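Cycloalternan-forming enzyme (Listeria monocytogenes serovar 1/2a, PDB 5F7U) is a multidomain member of glycoside hydrolase family 31, joining a TIM-barrel domain to a galactose mutarotase-like domain and a family 6 carbohydrate-binding module. Local coordinates at residues L151-L156 against V187-E192; D132-N137 against S176-E181; T158-L163 against M332-V337; P202-V207 against L215-T220. The protein carries 1 engineered substitution. All coordinates share one frame; numbering follows the deposited sequence. Where two conformers were deposited one is given.

Contact 1 (L151-L156 against V187-E192); sequences LSFEDL and VTVTTE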
# COMPACT_ATOMS: atom_id res chain seq x y z
N LEU A 151 28.79 13.66 -2.71
CA LEU A 151 28.25 12.76 -1.70
C LEU A 151 27.89 13.60 -0.48
O LEU A 151 28.67 14.44 -0.05
CB LEU A 151 29.28 11.71 -1.28
CG LEU A 151 30.05 10.94 -2.35
CD1 LEU A 151 31.02 9.96 -1.71
CD2 LEU A 151 29.11 10.20 -3.29
N SER A 152 26.70 13.34 0.06
CA SER A 152 26.28 13.96 1.30
C SER A 152 25.42 12.98 2.08
O SER A 152 24.94 11.97 1.53
CB SER A 152 25.51 15.27 1.04
OG SER A 152 24.35 15.05 0.24
N PHE A 153 25.22 13.27 3.36
CA PHE A 153 24.42 12.41 4.22
C PHE A 153 23.13 13.08 4.61
O PHE A 153 23.13 14.02 5.38
CB PHE A 153 25.25 11.98 5.45
CG PHE A 153 26.37 11.04 5.10
CD1 PHE A 153 26.11 9.68 4.90
CD2 PHE A 153 27.67 11.52 4.88
CE1 PHE A 153 27.14 8.80 4.54
CE2 PHE A 153 28.70 10.65 4.52
CZ PHE A 153 28.43 9.29 4.35
N GLU A 154 22.02 12.61 4.06
CA GLU A 154 20.71 13.06 4.51
C GLU A 154 20.53 12.71 6.00
O GLU A 154 19.95 13.48 6.77
CB GLU A 154 19.61 12.44 3.63
CG GLU A 154 18.19 12.96 3.88
CD GLU A 154 17.50 12.29 5.06
OE1 GLU A 154 17.87 11.15 5.42
OE2 GLU A 154 16.59 12.90 5.65
N ASP A 155 21.05 11.55 6.39
CA ASP A 155 21.30 11.21 7.79
C ASP A 155 22.49 10.27 7.82
O ASP A 155 23.00 9.89 6.77
CB ASP A 155 20.03 10.59 8.45
CG ASP A 155 20.03 10.69 9.99
OD1 ASP A 155 21.04 11.13 10.63
OD2 ASP A 155 19.00 10.31 10.60
N LEU A 156 22.95 9.91 9.01
CA LEU A 156 24.15 9.08 9.10
C LEU A 156 23.96 7.70 8.44
O LEU A 156 24.93 7.03 8.11
CB LEU A 156 24.64 8.98 10.54
CG LEU A 156 24.97 10.34 11.19
CD1 LEU A 156 25.52 10.11 12.58
CD2 LEU A 156 25.96 11.14 10.34
N VAL A 187 38.98 5.70 -1.61
CA VAL A 187 38.52 6.61 -0.55
C VAL A 187 37.39 5.91 0.19
O VAL A 187 36.51 5.33 -0.45
CB VAL A 187 38.14 8.03 -1.09
CG1 VAL A 187 37.13 7.96 -2.23
CG2 VAL A 187 37.64 8.93 0.03
N THR A 188 37.45 5.94 1.52
CA THR A 188 36.42 5.34 2.36
C THR A 188 35.79 6.44 3.19
O THR A 188 36.49 7.20 3.84
CB THR A 188 36.99 4.22 3.24
OG1 THR A 188 37.61 3.24 2.40
CG2 THR A 188 35.88 3.56 4.10
N VAL A 189 34.46 6.48 3.16
CA VAL A 189 33.67 7.46 3.90
C VAL A 189 32.85 6.71 4.93
O VAL A 189 32.08 5.81 4.58
CB VAL A 189 32.78 8.30 2.97
CG1 VAL A 189 32.08 9.42 3.73
CG2 VAL A 189 33.63 8.89 1.84
N THR A 190 33.02 7.08 6.19
CA THR A 190 32.48 6.33 7.31
C THR A 190 31.60 7.19 8.20
O THR A 190 31.96 8.31 8.55
CB THR A 190 33.66 5.73 8.09
OG1 THR A 190 34.38 4.86 7.21
CG2 THR A 190 33.20 4.95 9.33
N THR A 191 30.45 6.64 8.59
CA THR A 191 29.65 7.20 9.69
C THR A 191 29.42 6.07 10.70
O THR A 191 29.86 4.94 10.50
CB THR A 191 28.28 7.73 9.22
OG1 THR A 191 27.46 6.63 8.80
CG2 THR A 191 28.41 8.75 8.08
N GLU A 192 28.72 6.38 11.79
CA GLU A 192 28.37 5.32 12.74
C GLU A 192 27.47 4.24 12.13
O GLU A 192 27.40 3.14 12.66
CB GLU A 192 27.78 5.87 14.02
CG GLU A 192 26.58 6.80 13.85
CD GLU A 192 26.21 7.48 15.16
OE1 GLU A 192 25.06 7.33 15.61
OE2 GLU A 192 27.07 8.17 15.76
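Facing layers of the galactose mutarotase-like beta-sandwich domain meet here: strand 148-153 and the chain turning beyond it pack on strand 186-190 and the residues that follow, with no backbone-to-backbone bond between the two segments. Thr-191 is central to the contact, touching both Phe-153 and Leu-156. Its hydroxyl stands between the backbone N and the carbonyl carbon (chi1 68°), and OG1 donates to Leu-156 O at 2.7 Å, in the carbonyl plane and on a lone pair. OG1 also bonds the backbone N atoms of Asp-193 and Leu-194, so three bonds grip it and fix the rotation of the side chain. That rotation sends the methyl group to Phe-153. CG2 of Thr-191 sits almost over the middle of one ring face, 3.8 Å from the Phe-153 centroid and 13° off the normal, a CH-pi contact made tip to tip. Val-189 takes the rim instead: its CG1 lies in the ring plane, 3.7 Å from Phe-153 CE2. Farther out, Leu-156 CD1 crosses obliquely onto the aliphatic chain of Glu-192, 3.7 Å from its CG. The chain reaches this position through a classic beta bulge, in which Glu-154 and Asp-155 both face Thr-158. Just beyond, Leu-156 N donates to Asp-155 OD1 at 2.8 Å, meeting the carboxylate from above its plane. Leu-159 and Leu-194 also touch Phe-153, so the ring is held between strand 158-164, which pairs with 148-153 in one layer, and strand 194-200, which pairs with 186-190 in the other.

Contact 2 (D132-N137 against S176-E181); sequences DSITLN and SGYTVE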
# COMPACT_ATOMS: atom_id res chain seq x y z
N ASP A 132 30.53 19.30 4.91
CA ASP A 132 29.11 18.94 4.88
C ASP A 132 28.77 18.22 3.58
O ASP A 132 27.59 17.98 3.26
CB ASP A 132 28.23 20.20 5.04
CG ASP A 132 28.48 21.26 3.94
OD1 ASP A 132 29.38 21.09 3.07
OD2 ASP A 132 27.75 22.28 3.94
N SER A 133 29.82 17.89 2.83
CA SER A 133 29.70 17.28 1.51
C SER A 133 31.08 16.92 1.00
O SER A 133 32.06 17.59 1.33
CB SER A 133 29.05 18.27 0.52
OG SER A 133 29.14 17.77 -0.81
N ILE A 134 31.15 15.87 0.18
CA ILE A 134 32.41 15.46 -0.44
C ILE A 134 32.25 15.53 -1.96
O ILE A 134 31.23 15.07 -2.49
CB ILE A 134 32.78 14.02 -0.03
CG1 ILE A 134 32.95 13.92 1.50
CG2 ILE A 134 34.07 13.56 -0.73
CD1 ILE A 134 32.99 12.49 1.99
N THR A 135 33.23 16.09 -2.66
CA THR A 135 33.23 16.11 -4.12
C THR A 135 34.22 15.08 -4.62
O THR A 135 35.38 15.07 -4.21
CB THR A 135 33.69 17.48 -4.65
OG1 THR A 135 32.82 18.49 -4.12
CG2 THR A 135 33.71 17.54 -6.20
N LEU A 136 33.77 14.23 -5.54
CA LEU A 136 34.69 13.36 -6.27
C LEU A 136 34.87 13.95 -7.66
O LEU A 136 33.92 13.98 -8.43
CB LEU A 136 34.14 11.93 -6.34
CG LEU A 136 33.72 11.25 -5.03
CD1 LEU A 136 33.21 9.83 -5.30
CD2 LEU A 136 34.85 11.19 -4.02
N ASN A 137 36.06 14.45 -7.95
CA ASN A 137 36.38 14.96 -9.29
C ASN A 137 36.73 13.78 -10.16
O ASN A 137 37.57 12.95 -9.78
CB ASN A 137 37.52 15.97 -9.20
CG ASN A 137 37.09 17.25 -8.52
OD1 ASN A 137 36.20 17.94 -9.00
ND2 ASN A 137 37.73 17.58 -7.43
N SER A 176 27.51 16.40 9.02
CA SER A 176 28.97 16.47 9.09
C SER A 176 29.61 15.30 9.83
O SER A 176 30.85 15.18 9.86
CB SER A 176 29.40 17.78 9.77
OG SER A 176 29.07 18.87 8.95
N GLY A 177 28.79 14.43 10.39
CA GLY A 177 29.28 13.32 11.22
C GLY A 177 29.87 12.16 10.44
O GLY A 177 29.50 11.01 10.65
N TYR A 178 30.79 12.45 9.53
CA TYR A 178 31.49 11.40 8.79
C TYR A 178 33.00 11.58 8.92
O TYR A 178 33.48 12.66 9.29
CB TYR A 178 31.04 11.38 7.31
CG TYR A 178 31.32 12.66 6.55
CD1 TYR A 178 32.58 12.90 5.98
CD2 TYR A 178 30.33 13.63 6.40
CE1 TYR A 178 32.85 14.08 5.30
CE2 TYR A 178 30.57 14.83 5.70
CZ TYR A 178 31.83 15.03 5.15
OH TYR A 178 32.12 16.19 4.46
N THR A 179 33.74 10.52 8.62
CA THR A 179 35.19 10.60 8.52
C THR A 179 35.62 10.05 7.17
O THR A 179 34.91 9.25 6.55
CB THR A 179 35.91 9.92 9.70
OG1 THR A 179 35.51 8.55 9.78
CG2 THR A 179 35.55 10.58 11.00
N VAL A 180 36.77 10.51 6.69
CA VAL A 180 37.25 10.14 5.37
C VAL A 180 38.64 9.56 5.52
O VAL A 180 39.47 10.11 6.26
CB VAL A 180 37.30 11.37 4.41
CG1 VAL A 180 37.79 10.98 3.02
CG2 VAL A 180 35.94 12.04 4.30
N GLU A 181 38.89 8.45 4.83
CA GLU A 181 40.22 7.88 4.67
C GLU A 181 40.52 7.87 3.18
O GLU A 181 40.01 7.02 2.44
CB GLU A 181 40.25 6.47 5.26
CG GLU A 181 41.60 5.77 5.15
CD GLU A 181 42.62 6.25 6.17
OE1 GLU A 181 42.37 7.27 6.86
OE2 GLU A 181 43.68 5.60 6.29
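A tight turn leading into strand 179-182 drops a tyrosine onto the start of strand 134-140, at the periphery of the beta-sandwich. Tyr-178 has CG in the crowded position between the backbone N and the carbonyl carbon (chi1 61°), which brings its ring across to the other segment. The phenol oxygen has its main partner in Asp-129 OD1, a hydrogen bond to the end of strand 106-129. Ser-133 N adds a weak bond to Tyr-178 OH at 3.3 Å, with a poor N-H...O angle of 121°, approaching near the plane of the ring at its edge. Gly-177 is the centre of an inverse gamma turn, closed by a weak bond from Tyr-178 N to Ser-176 O at 2.8 Å; it kinks the chain sharply just before the tyrosine. Ile-134 touches both this ring and Val-180, two residues on. Its chain runs past Tyr-178 in the opposite direction, with CD1 3.7 Å from Tyr-178 CE1. The same CD1 meets Val-180 CG2 tip to tip at 3.8 Å, the valine methyl being the branch anti to the carbonyl carbon. Toward the more exposed end, Ser-176 OG comes within 4.1 Å of Asp-132 CA and is hydrogen-bonded to Gly-131 O. Val-127 and Val-189 also touch Ile-134, one from strand 106-129 and the other from strand 186-190.

Contact 3 (T158-L163 against M332-V337); sequences TLRMEL and MLDYYV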
# COMPACT_ATOMS: atom_id res chain seq x y z
N THR A 158 21.81 7.39 5.56
CA THR A 158 21.14 7.66 4.28
C THR A 158 22.08 8.52 3.43
O THR A 158 22.31 9.68 3.76
CB THR A 158 19.78 8.35 4.50
OG1 THR A 158 18.91 7.49 5.26
CG2 THR A 158 19.07 8.68 3.16
N LEU A 159 22.61 7.91 2.37
CA LEU A 159 23.61 8.55 1.50
C LEU A 159 22.95 9.15 0.28
O LEU A 159 22.13 8.49 -0.36
CB LEU A 159 24.66 7.52 1.09
CG LEU A 159 25.70 7.91 0.03
CD1 LEU A 159 26.69 8.93 0.60
CD2 LEU A 159 26.44 6.67 -0.46
N ARG A 160 23.31 10.38 -0.06
CA ARG A 160 22.79 11.04 -1.26
C ARG A 160 23.92 11.23 -2.26
O ARG A 160 24.99 11.74 -1.91
CB ARG A 160 22.21 12.42 -0.89
CG ARG A 160 21.46 13.09 -2.03
CD ARG A 160 21.08 14.48 -1.58
NE ARG A 160 20.19 15.14 -2.52
CZ ARG A 160 19.63 16.32 -2.29
NH1 ARG A 160 19.88 16.97 -1.15
NH2 ARG A 160 18.80 16.84 -3.19
N MET A 161 23.68 10.83 -3.50
CA MET A 161 24.62 11.04 -4.61
C MET A 161 24.08 12.04 -5.60
O MET A 161 22.95 11.89 -6.03
CB MET A 161 24.80 9.73 -5.38
CG MET A 161 26.06 8.99 -5.04
SD MET A 161 25.91 8.28 -3.42
CE MET A 161 24.84 6.89 -3.85
N GLU A 162 24.90 13.02 -5.98
CA GLU A 162 24.47 14.02 -6.94
C GLU A 162 25.55 14.14 -7.98
O GLU A 162 26.71 14.48 -7.67
CB GLU A 162 24.19 15.37 -6.26
CG GLU A 162 22.95 15.35 -5.37
CD GLU A 162 22.84 16.62 -4.56
OE1 GLU A 162 23.51 16.76 -3.51
OE2 GLU A 162 22.09 17.50 -5.01
N LEU A 163 25.20 13.79 -9.22
CA LEU A 163 26.20 13.79 -10.30
C LEU A 163 25.94 14.98 -11.21
O LEU A 163 24.81 15.15 -11.72
CB LEU A 163 26.12 12.48 -11.10
CG LEU A 163 27.02 12.45 -12.34
CD1 LEU A 163 28.51 12.28 -11.97
CD2 LEU A 163 26.54 11.35 -13.28
N MET A 332 21.18 17.87 -12.43
CA MET A 332 21.98 16.77 -11.88
C MET A 332 21.16 15.48 -11.69
O MET A 332 19.97 15.53 -11.41
CB MET A 332 22.57 17.16 -10.52
CG MET A 332 23.67 18.20 -10.61
SD MET A 332 24.53 18.33 -9.02
CE MET A 332 23.28 19.17 -8.07
N LEU A 333 21.82 14.33 -11.81
CA LEU A 333 21.26 13.08 -11.32
C LEU A 333 21.34 13.10 -9.80
O LEU A 333 22.38 13.44 -9.25
CB LEU A 333 22.04 11.89 -11.90
CG LEU A 333 21.75 10.50 -11.28
CD1 LEU A 333 20.32 10.05 -11.60
CD2 LEU A 333 22.74 9.47 -11.78
N ASP A 334 20.26 12.71 -9.14
CA ASP A 334 20.14 12.84 -7.68
C ASP A 334 19.48 11.57 -7.16
O ASP A 334 18.30 11.31 -7.46
CB ASP A 334 19.30 14.09 -7.39
CG ASP A 334 19.13 14.39 -5.91
OD1 ASP A 334 19.71 13.71 -5.04
OD2 ASP A 334 18.40 15.35 -5.62
N TYR A 335 20.22 10.75 -6.41
CA TYR A 335 19.62 9.52 -5.86
C TYR A 335 20.15 9.18 -4.48
O TYR A 335 21.21 9.66 -4.07
CB TYR A 335 19.73 8.32 -6.83
CG TYR A 335 21.13 7.78 -7.06
CD1 TYR A 335 22.00 8.41 -7.96
CD2 TYR A 335 21.57 6.61 -6.41
CE1 TYR A 335 23.29 7.93 -8.18
CE2 TYR A 335 22.87 6.12 -6.62
CZ TYR A 335 23.71 6.78 -7.52
OH TYR A 335 24.99 6.36 -7.77
N TYR A 336 19.38 8.38 -3.75
CA TYR A 336 19.72 8.07 -2.37
C TYR A 336 19.84 6.57 -2.20
O TYR A 336 19.05 5.80 -2.78
CB TYR A 336 18.64 8.55 -1.41
CG TYR A 336 18.36 10.03 -1.38
CD1 TYR A 336 17.56 10.65 -2.37
CD2 TYR A 336 18.79 10.81 -0.30
CE1 TYR A 336 17.28 12.02 -2.31
CE2 TYR A 336 18.51 12.17 -0.23
CZ TYR A 336 17.76 12.77 -1.23
OH TYR A 336 17.48 14.12 -1.09
N VAL A 337 20.83 6.14 -1.41
CA VAL A 337 20.87 4.78 -0.90
C VAL A 337 20.56 4.87 0.60
O VAL A 337 21.30 5.50 1.35
CB VAL A 337 22.22 4.08 -1.17
CG1 VAL A 337 22.25 2.68 -0.54
CG2 VAL A 337 22.50 4.02 -2.67
O HOH W 1 20.26 17.56 -6.90
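Met-161 and Tyr-335 form the apolar centre where strands 158-164 and 333-338 pair antiparallel in the galactose mutarotase-like beta-sandwich. Met-161 CB lies over one face of the ring, 3.9 Å from the Tyr-335 centroid, a CH-pi contact. Bends at chi2 and chi3 curl the methionine back, bringing CE to 3.5 Å from Tyr-335 CE2, with the sulfur oblique to the ring as a Met-aromatic contact. Met-161 CE also touches Val-337 CG2. Met-161 and Tyr-335 are a hydrogen-bonded pair, with Met-161 N to Tyr-335 O at 2.8 Å and nearly straight. On the other face of the sheet, Arg-160 runs fully extended alongside Tyr-336, its CG over the ring and the phenol oxygen above the centre of the guanidinium. Side-on, Arg-160 NE reaches Asp-334 OD1 and NH2 reaches OD2, each at 2.9 Å, in plane and on syn lone pairs. Glu-162 lies over the opposite guanidinium face, a long, charge-only contact. Its OE2 bonds His-172 and stands 4.3 Å from Asp-334 OD2, with a water donating to both, weakly to the aspartate. Asn-302 also bonds Asp-334 OD2. Between them, arginine, histidine, amide and water probably offset the repulsion of two buried carboxylates and favour their ionised forms.

Contact 4 (P202-V207 against L215-T220); sequences PYRMEV and LTSEYT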
# COMPACT_ATOMS: atom_id res chain seq x y z
N PRO A 202 39.28 1.75 -11.85
CA PRO A 202 38.18 2.67 -12.20
C PRO A 202 37.28 2.98 -11.01
O PRO A 202 37.27 2.22 -10.01
CB PRO A 202 37.42 1.90 -13.28
CG PRO A 202 37.68 0.47 -12.96
CD PRO A 202 39.09 0.42 -12.47
N TYR A 203 36.55 4.10 -11.09
CA TYR A 203 35.59 4.48 -10.07
C TYR A 203 34.59 3.33 -9.85
O TYR A 203 34.04 2.83 -10.81
CB TYR A 203 34.84 5.77 -10.45
CG TYR A 203 33.53 5.89 -9.71
CD1 TYR A 203 33.50 6.26 -8.36
CD2 TYR A 203 32.32 5.58 -10.35
CE1 TYR A 203 32.29 6.34 -7.67
CE2 TYR A 203 31.10 5.65 -9.66
CZ TYR A 203 31.10 6.02 -8.32
OH TYR A 203 29.92 6.08 -7.62
N ARG A 204 34.39 2.93 -8.60
CA ARG A 204 33.36 1.96 -8.24
C ARG A 204 33.03 2.09 -6.78
O ARG A 204 33.93 2.03 -5.92
CB ARG A 204 33.82 0.52 -8.55
CG ARG A 204 32.73 -0.50 -8.34
CD ARG A 204 33.18 -1.91 -8.71
NE ARG A 204 32.13 -2.82 -8.26
CZ ARG A 204 32.16 -3.50 -7.12
NH1 ARG A 204 33.24 -3.45 -6.33
NH2 ARG A 204 31.13 -4.28 -6.80
N MET A 205 31.73 2.27 -6.49
CA MET A 205 31.25 2.44 -5.12
C MET A 205 30.64 1.15 -4.57
O MET A 205 29.86 0.49 -5.26
CB MET A 205 30.17 3.53 -5.09
CG MET A 205 29.61 3.79 -3.70
SD MET A 205 28.27 4.98 -3.69
CE MET A 205 29.12 6.50 -4.11
N GLU A 206 31.01 0.82 -3.34
CA GLU A 206 30.29 -0.17 -2.53
C GLU A 206 29.73 0.50 -1.30
O GLU A 206 30.45 1.23 -0.61
CB GLU A 206 31.23 -1.29 -2.06
CG GLU A 206 31.85 -2.12 -3.17
CD GLU A 206 32.82 -3.19 -2.68
OE1 GLU A 206 33.11 -3.30 -1.46
OE2 GLU A 206 33.34 -3.92 -3.54
N VAL A 207 28.48 0.18 -0.99
CA VAL A 207 27.83 0.72 0.21
C VAL A 207 27.76 -0.42 1.22
O VAL A 207 27.15 -1.45 0.96
CB VAL A 207 26.43 1.29 -0.12
CG1 VAL A 207 25.75 1.79 1.14
CG2 VAL A 207 26.58 2.45 -1.11
N LEU A 215 25.73 -3.83 1.52
CA LEU A 215 24.32 -3.55 1.22
C LEU A 215 24.09 -3.66 -0.27
O LEU A 215 23.32 -4.51 -0.71
CB LEU A 215 23.91 -2.16 1.75
CG LEU A 215 23.92 -2.01 3.28
CD1 LEU A 215 23.41 -0.62 3.66
CD2 LEU A 215 23.12 -3.10 3.98
N THR A 216 24.81 -2.85 -1.04
CA THR A 216 24.78 -2.93 -2.51
C THR A 216 26.04 -2.30 -3.08
O THR A 216 26.80 -1.64 -2.37
CB THR A 216 23.48 -2.32 -3.12
OG1 THR A 216 23.32 -2.76 -4.49
CG2 THR A 216 23.45 -0.78 -3.02
N SER A 217 26.25 -2.49 -4.37
CA SER A 217 27.47 -1.97 -4.97
C SER A 217 27.22 -1.78 -6.43
O SER A 217 26.35 -2.43 -7.00
CB SER A 217 28.63 -2.93 -4.79
OG SER A 217 28.34 -4.21 -5.33
N GLU A 218 28.02 -0.90 -7.03
CA GLU A 218 27.97 -0.74 -8.47
C GLU A 218 28.53 -1.95 -9.20
O GLU A 218 29.29 -2.76 -8.62
CB GLU A 218 28.69 0.54 -8.87
CG GLU A 218 27.89 1.80 -8.53
CD GLU A 218 28.76 3.06 -8.54
OE1 GLU A 218 29.99 2.93 -8.67
OE2 GLU A 218 28.21 4.17 -8.42
N TYR A 219 28.14 -2.08 -10.47
CA TYR A 219 28.55 -3.23 -11.27
C TYR A 219 30.08 -3.31 -11.38
O TYR A 219 30.75 -2.27 -11.41
CB TYR A 219 27.84 -3.25 -12.62
CG TYR A 219 27.73 -4.64 -13.19
CD1 TYR A 219 26.88 -5.60 -12.60
CD2 TYR A 219 28.49 -5.03 -14.30
CE1 TYR A 219 26.80 -6.89 -13.11
CE2 TYR A 219 28.40 -6.32 -14.82
CZ TYR A 219 27.56 -7.26 -14.22
OH TYR A 219 27.47 -8.53 -14.73
N THR A 220 30.59 -4.55 -11.39
CA THR A 220 32.01 -4.85 -11.14
C THR A 220 32.94 -4.39 -12.24
O THR A 220 34.13 -4.19 -11.99
CB THR A 220 32.27 -6.36 -10.87
OG1 THR A 220 33.59 -6.54 -10.33
CG2 THR A 220 32.13 -7.20 -12.16
O HOH W 2 31.24 2.11 -11.29
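Glu-218 is held at both carboxylate oxygens. Tyr-203 OH donates to Glu-218 OE2 at 2.7 Å on the syn lone pair, the two side chains crossing at about a right angle, with ring and carboxylate planes 70° apart. Met-205 N donates to Glu-218 OE1 at 2.9 Å from above the carboxylate plane, and a water held by Tyr-203 O donates to OE1 as well. Asn-240 gives OE2 a second partner. The main chain of Glu-218 is tied separately: its N bonds Met-205 O at 2.9 Å, nearly along the C=O axis, while its carbonyl turns to Arg-204. Extended to NE, that arginine grips Glu-218 O side-on with NE and NH2, the NH2 bond 3.0 Å long. Arg-204 NH1 meanwhile makes a salt bridge to Glu-206 OE2 at 2.8 Å, on the anti lone pair. Strands 203-209 and 214-229 form an antiparallel hairpin, and near its turn Leu-215 and Thr-216 both face Val-207 in a classic beta bulge. Leu-215 N reaches Val-207 O at 2.8 Å, whereas Thr-216 N bonds the same oxygen only weakly. In the packing, Glu-206 CG lies 3.7 Å from Ser-217 CB, and Val-207 CG1 lies 4.2 Å from Leu-215 CD1. At residue 218 the side chain thus takes the N-H of Met-205 while the backbone carbonyl serves the arginine. With donors from tyrosine, backbone, amide and water converging on it, the buried carboxylate is probably kept as an anion.

From the N terminus, the first segments of contacts 2, 1 and 3 follow one another on strands 134-140, 148-153 and 158-164, successive neighbours in one layer. Contact 2 closes first, at 176-181, and contact 1 next, at 187-192; the two loops cross, and both link that layer to the strands facing it. Contact 4 is the most local, closing a short hairpin within the facing layer. Contact 3 closes last, at 332-337; its long loop crosses contacts 1 and 2 and encloses contact 4, adding strand 333-338 beside 158-164. Met-205 of contact 4 touches Leu-151 of contact 1 and Met-161 of contact 3, joining the three in the interior.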